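Local coordinates for protein Sso-CP2 metallo-carboxypetidase (Sulfolobus solfataricus, PDB 4MMO) that probably removes residues from the carboxyl end of peptides as a zinc-dependent carboxypeptidase of the M20 family, at residues K64-I68 and V127-L132; N123-V127 and L431-P435; K180-V185 and L308-V313. One frame throughout, in Å; residues are numbered along the deposited sequence.

Contact 1: K64-I68 and V127-L132; sequences KTLLI and VNVKLL
I68 overlaps V129 and L131 on one face of a parallel strand pair. Its m,t rotamer brings CD1 3.7 Å from V129 CG1, and its CB lies 3.9 Å from L131 CD2. Strands 65-68 and 128-132 are extended (L66 phi/psi -108/130) and run at 22°, axes 4.6 Å apart at closest approach. The register is T65-N128, L66-V129, L67-K130 and I68-L131, CA-CA 4.5 to 5.0 Å. K64, L66 and I68 bridge to N128, K130 and L132 in the parallel pattern: N128 N to K64 O 2.9 Å, L66 N to N128 O 2.7 Å, K130 N to L66 O 2.8 Å, I68 N to K130 O 2.7 Å and L132 N to I68 O 2.9 Å. L66 is on the I68 face, which helix 102-121 packs against through I116. T65, L67, N128 and K130 take the other face. There N128 ND2 gives T65 OG1 a weak hydrogen bond of 3.4 Å, while N128 OD1 accepts from V60 N. K130, chi1 m then extended, has CB 3.8 Å from L67 CD1 and sends NZ to K156 O. The helix between two parallel neighbours makes a beta-alpha-beta crossover. Main-chain bonds set the register; side chains form an apolar layer helix-side and a mixed one opposite.

Contact 2: N123-V127 and L431-P435; sequences NELNV and LKLYP
N123, with positive phi (53/43), is the C-prime residue of the Schellman motif that ends helix 102-121. The loop leading from it to strand 128-134 packs against the C-terminal end of helix 417-433. E124 (phi/psi -114/5, chi1 m) extends its side chain to K432, with OE1 3.3 Å from CE and a long salt bridge of 3.6 Å from OE1 to NZ. L125 starts sideways, but its t,p rotamer brings CD1 4.4 Å from L431 CD1. N126 (-122/32) lies over P435, with its O 3.2 Å from P435 CB. No direct hydrogen bond joins the two segments, but two waters do. The first accepts from N126 N at 2.8 Å and donates to E124 O at 3.1 Å and L431 O at 2.7 Å. The second accepts from N126 ND2 at 3.0 Å and donates to K432 O at 3.1 Å. V127 (-147/133, chi1 p) points toward the helix end; its CA is 6.1 Å from P435 CA. This joins the crossover to the chain's C-terminal helix at a partly buried spot, away from the zinc. V127 CG1 is 4.1 Å from L431 CD2, and V127 CG2 meets the edge of the Y434 ring 3.8 Å from CE2.

Contact 3: K180-V185 and L308-V313; sequences KGLLYV and LDFRLV. With SO4 (sulfate ion), chain D.
L308 opens the pairing opposite V185. Its N gives V185 O a 2.7 Å hydrogen bond, and its O accepts one of 2.7 Å from V185 N. The strands are antiparallel at 165°, with axes 4.4 Å apart at closest approach. D309 faces Y184 in a non-hydrogen-bonded pair, CA-CA 4.5 Å, with D309 CB 3.7 Å from Y184 CD1. F310 N bonds to L183 O at 2.9 Å, and L183 N to F310 O at 3.1 Å. With chi1 m, the F310 ring has CD1 4.0 Å from L183 CD2 and its edge toward V185 CG2. This face packs on helix 318-331 through L183 and L312. The sheet-and-helix layer belongs to the dimerisation domain of M20 peptidases. R311 (m,m,t) is on the other face with D309, L182 and Y184. Its guanidinium has L182 CD1 over one face. NE makes a salt bridge to D309 OD2 at 3.4 Å, with a weak hydrogen bond. S198 OG of the second subunit bonds to both R311 NH2 and D309 OD2, while D309 OD1 accepts from N283 ND2. R311 NH1 donates at 2.7 Å to O4 of SO4, probably from the crystallisation liquor and also bonded to H197 NE2 of that subunit. L312 pairs with G181, CA-CA 4.3 Å: G181 N to L312 O is 2.7 Å and L312 N to G181 O 3.0 Å. V313 CG1 ends 4.2 Å from K180 CG.

Overall arrangement
Contacts 1 and 2 adjoin, their centres 11 Å apart, and share V127. Their segments alternate along the chain, and the C-terminal helix 417-433 comes back to the mixed sheet of contact 1. L66 packs on L431, and K64 NZ probably hydrogen-bonds to Y434 O and makes a salt bridge with the C-terminal carboxylate of L437. Helix 102-121 runs between the two strands of contact 1 and leads into the loop of contact 2. Contact 3 is in a separate antiparallel sheet. It follows contact 1 in the chain and is nested within the loop closed by contact 2. Its centre is 29 Å from that of contact 1 and 37 Å from that of contact 2. The first two contacts thus belong to the zinc-binding part, the third to the dimerisation part.

Contact 1: K64-I68 and V127-L132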
ATOM      1  N   LYS A  64     -28.781 -18.534  40.342  1.00 32.99           N
ATOM      2  CA  LYS A  64     -27.694 -18.177  39.432  1.00 41.89           C
ATOM      3  C   LYS A  64     -28.204 -17.432  38.203  1.00 37.28           C
ATOM      4  O   LYS A  64     -29.285 -17.731  37.688  1.00 39.41           O
ATOM      5  CB  LYS A  64     -26.940 -19.429  38.988  1.00 39.15           C
ATOM      6  CG  LYS A  64     -26.027 -20.010  40.053  1.00 45.85           C
ATOM      7  CD  LYS A  64     -25.401 -21.300  39.568  1.00 52.16           C
ATOM      8  CE  LYS A  64     -24.354 -21.824  40.532  1.00 50.15           C
ATOM      9  NZ  LYS A  64     -23.644 -23.003  39.968  1.00 38.64           N
ATOM     10  N   THR A  65     -27.410 -16.471  37.737  1.00 38.82           N
ATOM     11  CA  THR A  65     -27.741 -15.689  36.549  1.00 27.68           C
ATOM     12  C   THR A  65     -26.604 -15.763  35.539  1.00 35.89           C
ATOM     13  O   THR A  65     -25.452 -15.462  35.862  1.00 38.37           O
ATOM     14  CB  THR A  65     -28.003 -14.216  36.901  1.00 35.92           C
ATOM     15  OG1 THR A  65     -29.103 -14.131  37.813  1.00 43.63           O
ATOM     16  CG2 THR A  65     -28.325 -13.402  35.647  1.00 44.30           C
ATOM     17  N   LEU A  66     -26.944 -16.160  34.316  1.00 32.10           N
ATOM     18  CA  LEU A  66     -25.983 -16.260  33.229  1.00 29.45           C
ATOM     19  C   LEU A  66     -26.203 -15.153  32.190  1.00 30.33           C
ATOM     20  O   LEU A  66     -27.320 -14.935  31.726  1.00 30.47           O
ATOM     21  CB  LEU A  66     -26.102 -17.634  32.563  1.00 29.06           C
ATOM     22  CG  LEU A  66     -25.248 -17.874  31.316  1.00 36.15           C
ATOM     23  CD1 LEU A  66     -23.767 -17.879  31.664  1.00 40.92           C
ATOM     24  CD2 LEU A  66     -25.650 -19.171  30.636  1.00 34.88           C
ATOM     25  N   LEU A  67     -25.125 -14.462  31.837  1.00 30.53           N
ATOM     26  CA  LEU A  67     -25.144 -13.475  30.762  1.00 30.80           C
ATOM     27  C   LEU A  67     -24.597 -14.118  29.492  1.00 37.08           C
ATOM     28  O   LEU A  67     -23.471 -14.611  29.482  1.00 32.07           O
ATOM     29  CB  LEU A  67     -24.297 -12.254  31.146  1.00 29.48           C
ATOM     30  CG  LEU A  67     -24.213 -11.112  30.124  1.00 35.20           C
ATOM     31  CD1 LEU A  67     -25.591 -10.569  29.792  1.00 37.10           C
ATOM     32  CD2 LEU A  67     -23.326  -9.995  30.647  1.00 33.34           C
ATOM     33  N   ILE A  68     -25.398 -14.125  28.431  1.00 31.28           N
ATOM     34  CA  ILE A  68     -24.986 -14.724  27.162  1.00 34.81           C
ATOM     35  C   ILE A  68     -24.741 -13.642  26.110  1.00 36.95           C
ATOM     36  O   ILE A  68     -25.627 -12.847  25.815  1.00 32.83           O
ATOM     37  CB  ILE A  68     -26.042 -15.724  26.645  1.00 26.37           C
ATOM     38  CG1 ILE A  68     -26.212 -16.862  27.655  1.00 24.94           C
ATOM     39  CG2 ILE A  68     -25.645 -16.269  25.268  1.00 29.12           C
ATOM     40  CD1 ILE A  68     -27.188 -17.946  27.233  1.00 33.83           C
ATOM     41  N   VAL A 127     -31.607 -21.591  35.605  1.00 37.18           N
ATOM     42  CA  VAL A 127     -30.667 -20.483  35.658  1.00 34.62           C
ATOM     43  C   VAL A 127     -31.292 -19.302  34.928  1.00 43.22           C
ATOM     44  O   VAL A 127     -31.840 -19.455  33.838  1.00 34.46           O
ATOM     45  CB  VAL A 127     -29.306 -20.864  35.020  1.00 37.10           C
ATOM     46  CG1 VAL A 127     -29.496 -21.429  33.626  1.00 35.36           C
ATOM     47  CG2 VAL A 127     -28.353 -19.674  34.999  1.00 42.80           C
ATOM     48  N   ASN A 128     -31.240 -18.131  35.549  1.00 29.76           N
ATOM     49  CA  ASN A 128     -31.711 -16.923  34.899  1.00 37.72           C
ATOM     50  C   ASN A 128     -30.768 -16.588  33.758  1.00 46.66           C
ATOM     51  O   ASN A 128     -29.548 -16.694  33.905  1.00 39.60           O
ATOM     52  CB  ASN A 128     -31.768 -15.770  35.893  1.00 41.45           C
ATOM     53  CG  ASN A 128     -32.610 -16.091  37.104  1.00 45.97           C
ATOM     54  OD1 ASN A 128     -33.694 -16.658  36.987  1.00 43.50           O
ATOM     55  ND2 ASN A 128     -32.113 -15.729  38.281  1.00 40.35           N
ATOM     56  N   VAL A 129     -31.333 -16.196  32.621  1.00 33.93           N
ATOM     57  CA  VAL A 129     -30.543 -15.901  31.434  1.00 35.42           C
ATOM     58  C   VAL A 129     -30.787 -14.479  30.957  1.00 36.65           C
ATOM     59  O   VAL A 129     -31.929 -14.057  30.761  1.00 40.85           O
ATOM     60  CB  VAL A 129     -30.855 -16.894  30.298  1.00 42.22           C
ATOM     61  CG1 VAL A 129     -30.126 -16.508  29.011  1.00 35.09           C
ATOM     62  CG2 VAL A 129     -30.464 -18.293  30.721  1.00 32.23           C
ATOM     63  N   LYS A 130     -29.695 -13.745  30.784  1.00 34.85           N
ATOM     64  CA  LYS A 130     -29.727 -12.423  30.179  1.00 30.39           C
ATOM     65  C   LYS A 130     -29.011 -12.501  28.843  1.00 40.83           C
ATOM     66  O   LYS A 130     -27.896 -13.025  28.760  1.00 36.58           O
ATOM     67  CB  LYS A 130     -29.048 -11.408  31.089  1.00 36.37           C
ATOM     68  CG  LYS A 130     -29.758 -11.219  32.411  1.00 28.58           C
ATOM     69  CD  LYS A 130     -29.031 -10.228  33.294  1.00 30.94           C
ATOM     70  CE  LYS A 130     -29.858  -9.882  34.519  1.00 37.23           C
ATOM     71  NZ  LYS A 130     -29.151  -8.917  35.400  1.00 46.54           N
ATOM     72  N   LEU A 131     -29.666 -11.998  27.799  1.00 35.60           N
ATOM     73  CA  LEU A 131     -29.137 -12.050  26.442  1.00 35.41           C
ATOM     74  C   LEU A 131     -28.663 -10.675  25.999  1.00 33.44           C
ATOM     75  O   LEU A 131     -29.363  -9.681  26.186  1.00 41.29           O
ATOM     76  CB  LEU A 131     -30.212 -12.537  25.470  1.00 36.38           C
ATOM     77  CG  LEU A 131     -30.851 -13.900  25.733  1.00 45.56           C
ATOM     78  CD1 LEU A 131     -31.929 -14.150  24.688  1.00 35.44           C
ATOM     79  CD2 LEU A 131     -29.814 -15.016  25.719  1.00 26.17           C
ATOM     80  N   LEU A 132     -27.474 -10.626  25.410  1.00 41.45           N
ATOM     81  CA  LEU A 132     -26.926  -9.374  24.902  1.00 37.62           C
ATOM     82  C   LEU A 132     -26.312  -9.589  23.530  1.00 37.60           C
ATOM     83  O   LEU A 132     -25.206 -10.117  23.409  1.00 34.62           O
ATOM     84  CB  LEU A 132     -25.880  -8.807  25.867  1.00 32.26           C
ATOM     85  CG  LEU A 132     -25.462  -7.357  25.609  1.00 34.55           C
ATOM     86  CD1 LEU A 132     -26.630  -6.430  25.834  1.00 67.74           C
ATOM     87  CD2 LEU A 132     -24.300  -6.950  26.500  1.00 44.23           C
TER

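Contact 2: N123-V127 and L431-P435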
ATOM      1  N   ASN A 123     -40.002 -26.825  31.364  1.00 57.94           N
ATOM      2  CA  ASN A 123     -39.812 -26.311  32.717  1.00 69.93           C
ATOM      3  C   ASN A 123     -38.543 -26.872  33.363  1.00 60.41           C
ATOM      4  O   ASN A 123     -38.543 -27.253  34.535  1.00 69.18           O
ATOM      5  CB  ASN A 123     -41.043 -26.600  33.585  1.00 85.36           C
ATOM      6  CG  ASN A 123     -42.160 -25.597  33.363  1.00105.90           C
ATOM      7  OD1 ASN A 123     -42.317 -24.646  34.130  1.00113.82           O
ATOM      8  ND2 ASN A 123     -42.938 -25.800  32.307  1.00110.53           N
ATOM      9  N   GLU A 124     -37.464 -26.911  32.586  1.00 51.86           N
ATOM     10  CA  GLU A 124     -36.186 -27.451  33.046  1.00 50.37           C
ATOM     11  C   GLU A 124     -35.088 -26.387  33.151  1.00 54.64           C
ATOM     12  O   GLU A 124     -33.936 -26.714  33.437  1.00 58.69           O
ATOM     13  CB  GLU A 124     -35.721 -28.573  32.111  1.00 62.63           C
ATOM     14  CG  GLU A 124     -36.630 -29.792  32.107  1.00 79.05           C
ATOM     15  CD  GLU A 124     -36.105 -30.919  31.232  1.00 87.04           C
ATOM     16  OE1 GLU A 124     -35.245 -30.659  30.365  1.00 82.13           O
ATOM     17  OE2 GLU A 124     -36.555 -32.070  31.414  1.00105.78           O
ATOM     18  N   LEU A 125     -35.436 -25.122  32.920  1.00 55.15           N
ATOM     19  CA  LEU A 125     -34.457 -24.041  33.016  1.00 43.03           C
ATOM     20  C   LEU A 125     -34.303 -23.576  34.462  1.00 39.85           C
ATOM     21  O   LEU A 125     -35.238 -23.035  35.055  1.00 41.56           O
ATOM     22  CB  LEU A 125     -34.848 -22.858  32.123  1.00 50.92           C
ATOM     23  CG  LEU A 125     -33.829 -21.713  32.067  1.00 44.38           C
ATOM     24  CD1 LEU A 125     -32.523 -22.174  31.439  1.00 39.86           C
ATOM     25  CD2 LEU A 125     -34.386 -20.513  31.315  1.00 47.93           C
ATOM     26  N   ASN A 126     -33.114 -23.781  35.017  1.00 39.83           N
ATOM     27  CA  ASN A 126     -32.852 -23.480  36.419  1.00 42.34           C
ATOM     28  C   ASN A 126     -31.716 -22.481  36.583  1.00 42.07           C
ATOM     29  O   ASN A 126     -30.962 -22.516  37.560  1.00 41.13           O
ATOM     30  CB  ASN A 126     -32.554 -24.771  37.183  1.00 35.60           C
ATOM     31  CG  ASN A 126     -33.748 -25.700  37.226  1.00 37.54           C
ATOM     32  OD1 ASN A 126     -34.720 -25.442  37.935  1.00 52.64           O
ATOM     33  ND2 ASN A 126     -33.684 -26.784  36.466  1.00 44.21           N
ATOM     34  N   VAL A 127     -31.607 -21.591  35.605  1.00 37.18           N
ATOM     35  CA  VAL A 127     -30.667 -20.483  35.658  1.00 34.62           C
ATOM     36  C   VAL A 127     -31.292 -19.302  34.928  1.00 43.22           C
ATOM     37  O   VAL A 127     -31.840 -19.455  33.838  1.00 34.46           O
ATOM     38  CB  VAL A 127     -29.306 -20.864  35.020  1.00 37.10           C
ATOM     39  CG1 VAL A 127     -29.496 -21.429  33.626  1.00 35.36           C
ATOM     40  CG2 VAL A 127     -28.353 -19.674  34.999  1.00 42.80           C
ATOM     41  N   LEU A 431     -26.622 -25.773  30.197  1.00 37.92           N
ATOM     42  CA  LEU A 431     -27.569 -25.043  31.037  1.00 34.59           C
ATOM     43  C   LEU A 431     -28.165 -25.918  32.148  1.00 34.56           C
ATOM     44  O   LEU A 431     -28.578 -25.411  33.186  1.00 32.59           O
ATOM     45  CB  LEU A 431     -28.703 -24.461  30.182  1.00 31.16           C
ATOM     46  CG  LEU A 431     -28.364 -23.344  29.178  1.00 32.51           C
ATOM     47  CD1 LEU A 431     -29.558 -23.074  28.289  1.00 28.85           C
ATOM     48  CD2 LEU A 431     -27.943 -22.064  29.880  1.00 31.15           C
ATOM     49  N   LYS A 432     -28.241 -27.223  31.913  1.00 34.43           N
ATOM     50  CA  LYS A 432     -28.748 -28.152  32.922  1.00 44.97           C
ATOM     51  C   LYS A 432     -27.710 -28.342  34.017  1.00 40.79           C
ATOM     52  O   LYS A 432     -28.039 -28.531  35.184  1.00 54.97           O
ATOM     53  CB  LYS A 432     -29.071 -29.503  32.284  1.00 39.62           C
ATOM     54  CG  LYS A 432     -30.395 -29.551  31.546  1.00 50.77           C
ATOM     55  CD  LYS A 432     -30.503 -30.804  30.694  1.00 51.65           C
ATOM     56  CE  LYS A 432     -31.950 -31.205  30.481  1.00 75.12           C
ATOM     57  NZ  LYS A 432     -32.113 -32.103  29.305  1.00 99.08           N
ATOM     58  N   LEU A 433     -26.448 -28.254  33.619  1.00 41.40           N
ATOM     59  CA  LEU A 433     -25.324 -28.627  34.458  1.00 38.93           C
ATOM     60  C   LEU A 433     -24.784 -27.451  35.273  1.00 54.17           C
ATOM     61  O   LEU A 433     -24.411 -27.611  36.439  1.00 45.79           O
ATOM     62  CB  LEU A 433     -24.233 -29.187  33.551  1.00 39.27           C
ATOM     63  CG  LEU A 433     -23.054 -29.945  34.142  1.00 67.06           C
ATOM     64  CD1 LEU A 433     -23.504 -31.051  35.082  1.00 76.91           C
ATOM     65  CD2 LEU A 433     -22.257 -30.512  32.991  1.00 38.15           C
ATOM     66  N   TYR A 434     -24.750 -26.270  34.660  1.00 42.63           N
ATOM     67  CA  TYR A 434     -24.238 -25.071  35.326  1.00 42.33           C
ATOM     68  C   TYR A 434     -24.883 -24.804  36.690  1.00 46.58           C
ATOM     69  O   TYR A 434     -24.178 -24.529  37.663  1.00 38.90           O
ATOM     70  CB  TYR A 434     -24.402 -23.843  34.424  1.00 42.71           C
ATOM     71  CG  TYR A 434     -24.045 -22.537  35.098  1.00 40.05           C
ATOM     72  CD1 TYR A 434     -22.766 -22.313  35.590  1.00 40.24           C
ATOM     73  CD2 TYR A 434     -24.984 -21.528  35.242  1.00 33.50           C
ATOM     74  CE1 TYR A 434     -22.435 -21.122  36.206  1.00 40.59           C
ATOM     75  CE2 TYR A 434     -24.661 -20.330  35.853  1.00 34.83           C
ATOM     76  CZ  TYR A 434     -23.387 -20.133  36.333  1.00 35.12           C
ATOM     77  OH  TYR A 434     -23.067 -18.944  36.943  1.00 49.02           O
ATOM     78  N   PRO A 435     -26.220 -24.884  36.772  1.00 35.59           N
ATOM     79  CA  PRO A 435     -26.854 -24.539  38.050  1.00 35.83           C
ATOM     80  C   PRO A 435     -26.674 -25.580  39.165  1.00 53.08           C
ATOM     81  O   PRO A 435     -26.877 -25.233  40.329  1.00 40.62           O
ATOM     82  CB  PRO A 435     -28.334 -24.389  37.680  1.00 46.93           C
ATOM     83  CG  PRO A 435     -28.514 -25.205  36.466  1.00 38.90           C
ATOM     84  CD  PRO A 435     -27.215 -25.173  35.725  1.00 35.84           C
TER
HETATM   85  O   HOH W   1     -31.231 -25.280  33.670  1.00 45.17           O
HETATM   86  O   HOH W   2     -31.061 -28.089  35.711  1.00 63.95           O

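Contact 3: K180-V185 and L308-V313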
ATOM      1  N   LYS A 180      -6.665 -12.117  23.462  1.00 37.65           N
ATOM      2  CA  LYS A 180      -5.640 -11.094  23.395  1.00 32.26           C
ATOM      3  C   LYS A 180      -6.320  -9.741  23.245  1.00 38.67           C
ATOM      4  O   LYS A 180      -7.430  -9.653  22.719  1.00 35.57           O
ATOM      5  CB  LYS A 180      -4.695 -11.349  22.225  1.00 28.15           C
ATOM      6  CG  LYS A 180      -3.754 -12.527  22.441  1.00 28.83           C
ATOM      7  CD  LYS A 180      -2.634 -12.517  21.420  1.00 34.59           C
ATOM      8  CE  LYS A 180      -1.795 -13.780  21.482  1.00 32.05           C
ATOM      9  NZ  LYS A 180      -0.693 -13.745  20.473  1.00 39.97           N
ATOM     10  N   GLY A 181      -5.661  -8.695  23.732  1.00 38.23           N
ATOM     11  CA  GLY A 181      -6.168  -7.344  23.594  1.00 32.62           C
ATOM     12  C   GLY A 181      -5.871  -6.814  22.209  1.00 40.94           C
ATOM     13  O   GLY A 181      -5.305  -7.527  21.379  1.00 36.89           O
ATOM     14  N   LEU A 182      -6.235  -5.561  21.957  1.00 36.53           N
ATOM     15  CA  LEU A 182      -6.074  -4.993  20.630  1.00 42.77           C
ATOM     16  C   LEU A 182      -5.951  -3.476  20.630  1.00 40.54           C
ATOM     17  O   LEU A 182      -6.598  -2.786  21.414  1.00 50.58           O
ATOM     18  CB  LEU A 182      -7.249  -5.413  19.745  1.00 44.96           C
ATOM     19  CG  LEU A 182      -7.157  -5.050  18.262  1.00 42.85           C
ATOM     20  CD1 LEU A 182      -5.899  -5.616  17.623  1.00 44.77           C
ATOM     21  CD2 LEU A 182      -8.387  -5.569  17.546  1.00 48.89           C
ATOM     22  N   LEU A 183      -5.111  -2.976  19.728  1.00 42.06           N
ATOM     23  CA  LEU A 183      -4.967  -1.548  19.479  1.00 36.75           C
ATOM     24  C   LEU A 183      -4.732  -1.325  17.987  1.00 42.33           C
ATOM     25  O   LEU A 183      -3.673  -1.678  17.472  1.00 40.83           O
ATOM     26  CB  LEU A 183      -3.788  -0.981  20.279  1.00 38.93           C
ATOM     27  CG  LEU A 183      -3.480   0.503  20.048  1.00 39.70           C
ATOM     28  CD1 LEU A 183      -4.610   1.374  20.573  1.00 50.28           C
ATOM     29  CD2 LEU A 183      -2.156   0.902  20.682  1.00 44.91           C
ATOM     30  N   TYR A 184      -5.724  -0.764  17.296  1.00 42.72           N
ATOM     31  CA  TYR A 184      -5.558  -0.356  15.903  1.00 37.67           C
ATOM     32  C   TYR A 184      -5.003   1.058  15.861  1.00 39.36           C
ATOM     33  O   TYR A 184      -5.453   1.928  16.603  1.00 39.64           O
ATOM     34  CB  TYR A 184      -6.885  -0.366  15.140  1.00 40.32           C
ATOM     35  CG  TYR A 184      -7.447  -1.730  14.824  1.00 49.17           C
ATOM     36  CD1 TYR A 184      -6.728  -2.638  14.060  1.00 58.39           C
ATOM     37  CD2 TYR A 184      -8.715  -2.097  15.263  1.00 60.38           C
ATOM     38  CE1 TYR A 184      -7.245  -3.885  13.760  1.00 71.01           C
ATOM     39  CE2 TYR A 184      -9.244  -3.341  14.964  1.00 54.48           C
ATOM     40  CZ  TYR A 184      -8.505  -4.229  14.211  1.00 72.81           C
ATOM     41  OH  TYR A 184      -9.028  -5.468  13.916  1.00 91.04           O
ATOM     42  N   VAL A 185      -4.037   1.285  14.980  1.00 40.02           N
ATOM     43  CA  VAL A 185      -3.447   2.605  14.819  1.00 32.33           C
ATOM     44  C   VAL A 185      -3.201   2.899  13.348  1.00 40.74           C
ATOM     45  O   VAL A 185      -2.790   2.019  12.588  1.00 47.71           O
ATOM     46  CB  VAL A 185      -2.123   2.723  15.594  1.00 40.71           C
ATOM     47  CG1 VAL A 185      -1.388   4.016  15.244  1.00 51.15           C
ATOM     48  CG2 VAL A 185      -2.387   2.656  17.086  1.00 47.09           C
ATOM     49  N   LEU A 308      -1.471  -0.116  11.701  1.00 36.51           N
ATOM     50  CA  LEU A 308      -0.856  -1.068  12.618  1.00 34.97           C
ATOM     51  C   LEU A 308      -1.900  -1.636  13.564  1.00 41.95           C
ATOM     52  O   LEU A 308      -2.797  -0.919  14.014  1.00 43.04           O
ATOM     53  CB  LEU A 308       0.232  -0.385  13.449  1.00 40.48           C
ATOM     54  CG  LEU A 308       1.272   0.448  12.698  1.00 43.62           C
ATOM     55  CD1 LEU A 308       2.087   1.272  13.682  1.00 50.86           C
ATOM     56  CD2 LEU A 308       2.177  -0.445  11.871  1.00 42.79           C
ATOM     57  N   ASP A 309      -1.782  -2.927  13.855  1.00 32.57           N
ATOM     58  CA  ASP A 309      -2.558  -3.539  14.919  1.00 41.92           C
ATOM     59  C   ASP A 309      -1.597  -4.185  15.910  1.00 38.07           C
ATOM     60  O   ASP A 309      -0.651  -4.869  15.517  1.00 39.15           O
ATOM     61  CB  ASP A 309      -3.561  -4.557  14.358  1.00 39.36           C
ATOM     62  CG  ASP A 309      -2.900  -5.838  13.883  1.00 40.92           C
ATOM     63  OD1 ASP A 309      -2.243  -5.813  12.823  1.00 47.14           O
ATOM     64  OD2 ASP A 309      -3.049  -6.876  14.564  1.00 44.25           O
ATOM     65  N   PHE A 310      -1.828  -3.921  17.194  1.00 37.47           N
ATOM     66  CA  PHE A 310      -1.053  -4.524  18.271  1.00 30.44           C
ATOM     67  C   PHE A 310      -1.934  -5.534  18.990  1.00 40.01           C
ATOM     68  O   PHE A 310      -2.976  -5.164  19.523  1.00 39.06           O
ATOM     69  CB  PHE A 310      -0.617  -3.472  19.296  1.00 38.86           C
ATOM     70  CG  PHE A 310       0.342  -2.435  18.768  1.00 36.27           C
ATOM     71  CD1 PHE A 310      -0.120  -1.325  18.080  1.00 38.85           C
ATOM     72  CD2 PHE A 310       1.703  -2.553  18.999  1.00 40.61           C
ATOM     73  CE1 PHE A 310       0.763  -0.364  17.613  1.00 32.62           C
ATOM     74  CE2 PHE A 310       2.585  -1.597  18.535  1.00 42.51           C
ATOM     75  CZ  PHE A 310       2.114  -0.500  17.842  1.00 40.02           C
ATOM     76  N   ARG A 311      -1.529  -6.801  19.007  1.00 38.74           N
ATOM     77  CA  ARG A 311      -2.224  -7.803  19.810  1.00 29.66           C
ATOM     78  C   ARG A 311      -1.570  -7.833  21.179  1.00 27.91           C
ATOM     79  O   ARG A 311      -0.346  -7.899  21.285  1.00 29.91           O
ATOM     80  CB  ARG A 311      -2.145  -9.183  19.164  1.00 34.44           C
ATOM     81  CG  ARG A 311      -2.709  -9.245  17.765  1.00 36.71           C
ATOM     82  CD  ARG A 311      -4.220  -9.170  17.758  1.00 40.11           C
ATOM     83  NE  ARG A 311      -4.728  -9.140  16.390  1.00 44.88           N
ATOM     84  CZ  ARG A 311      -5.971  -9.445  16.039  1.00 49.21           C
ATOM     85  NH1 ARG A 311      -6.858  -9.816  16.952  1.00 44.41           N
ATOM     86  NH2 ARG A 311      -6.326  -9.386  14.764  1.00 53.49           N
ATOM     87  N   LEU A 312      -2.389  -7.788  22.223  1.00 37.15           N
ATOM     88  CA  LEU A 312      -1.894  -7.629  23.584  1.00 30.44           C
ATOM     89  C   LEU A 312      -2.204  -8.835  24.460  1.00 36.82           C
ATOM     90  O   LEU A 312      -3.134  -9.595  24.191  1.00 32.75           O
ATOM     91  CB  LEU A 312      -2.510  -6.374  24.200  1.00 32.08           C
ATOM     92  CG  LEU A 312      -2.298  -5.097  23.382  1.00 32.39           C
ATOM     93  CD1 LEU A 312      -3.105  -3.946  23.960  1.00 37.55           C
ATOM     94  CD2 LEU A 312      -0.817  -4.748  23.327  1.00 31.56           C
ATOM     95  N   VAL A 313      -1.410  -8.999  25.514  1.00 37.52           N
ATOM     96  CA  VAL A 313      -1.592 -10.081  26.471  1.00 38.38           C
ATOM     97  C   VAL A 313      -1.572  -9.489  27.876  1.00 36.47           C
ATOM     98  O   VAL A 313      -1.085  -8.375  28.064  1.00 33.24           O
ATOM     99  CB  VAL A 313      -0.487 -11.150  26.332  1.00 31.78           C
ATOM    100  CG1 VAL A 313      -0.498 -11.741  24.931  1.00 27.25           C
ATOM    101  CG2 VAL A 313       0.885 -10.562  26.645  1.00 26.78           C
TER
HETATM  102  S   SO4 D 502     -10.403 -10.978  15.683  1.00104.96           S
HETATM  103  O1  SO4 D 502     -10.105 -10.236  14.463  1.00111.39           O
HETATM  104  O2  SO4 D 502     -11.771 -10.674  16.137  1.00113.39           O
HETATM  105  O3  SO4 D 502     -10.152 -12.387  15.353  1.00 74.18           O
HETATM  106  O4  SO4 D 502      -9.488 -10.592  16.751  1.00 99.02           O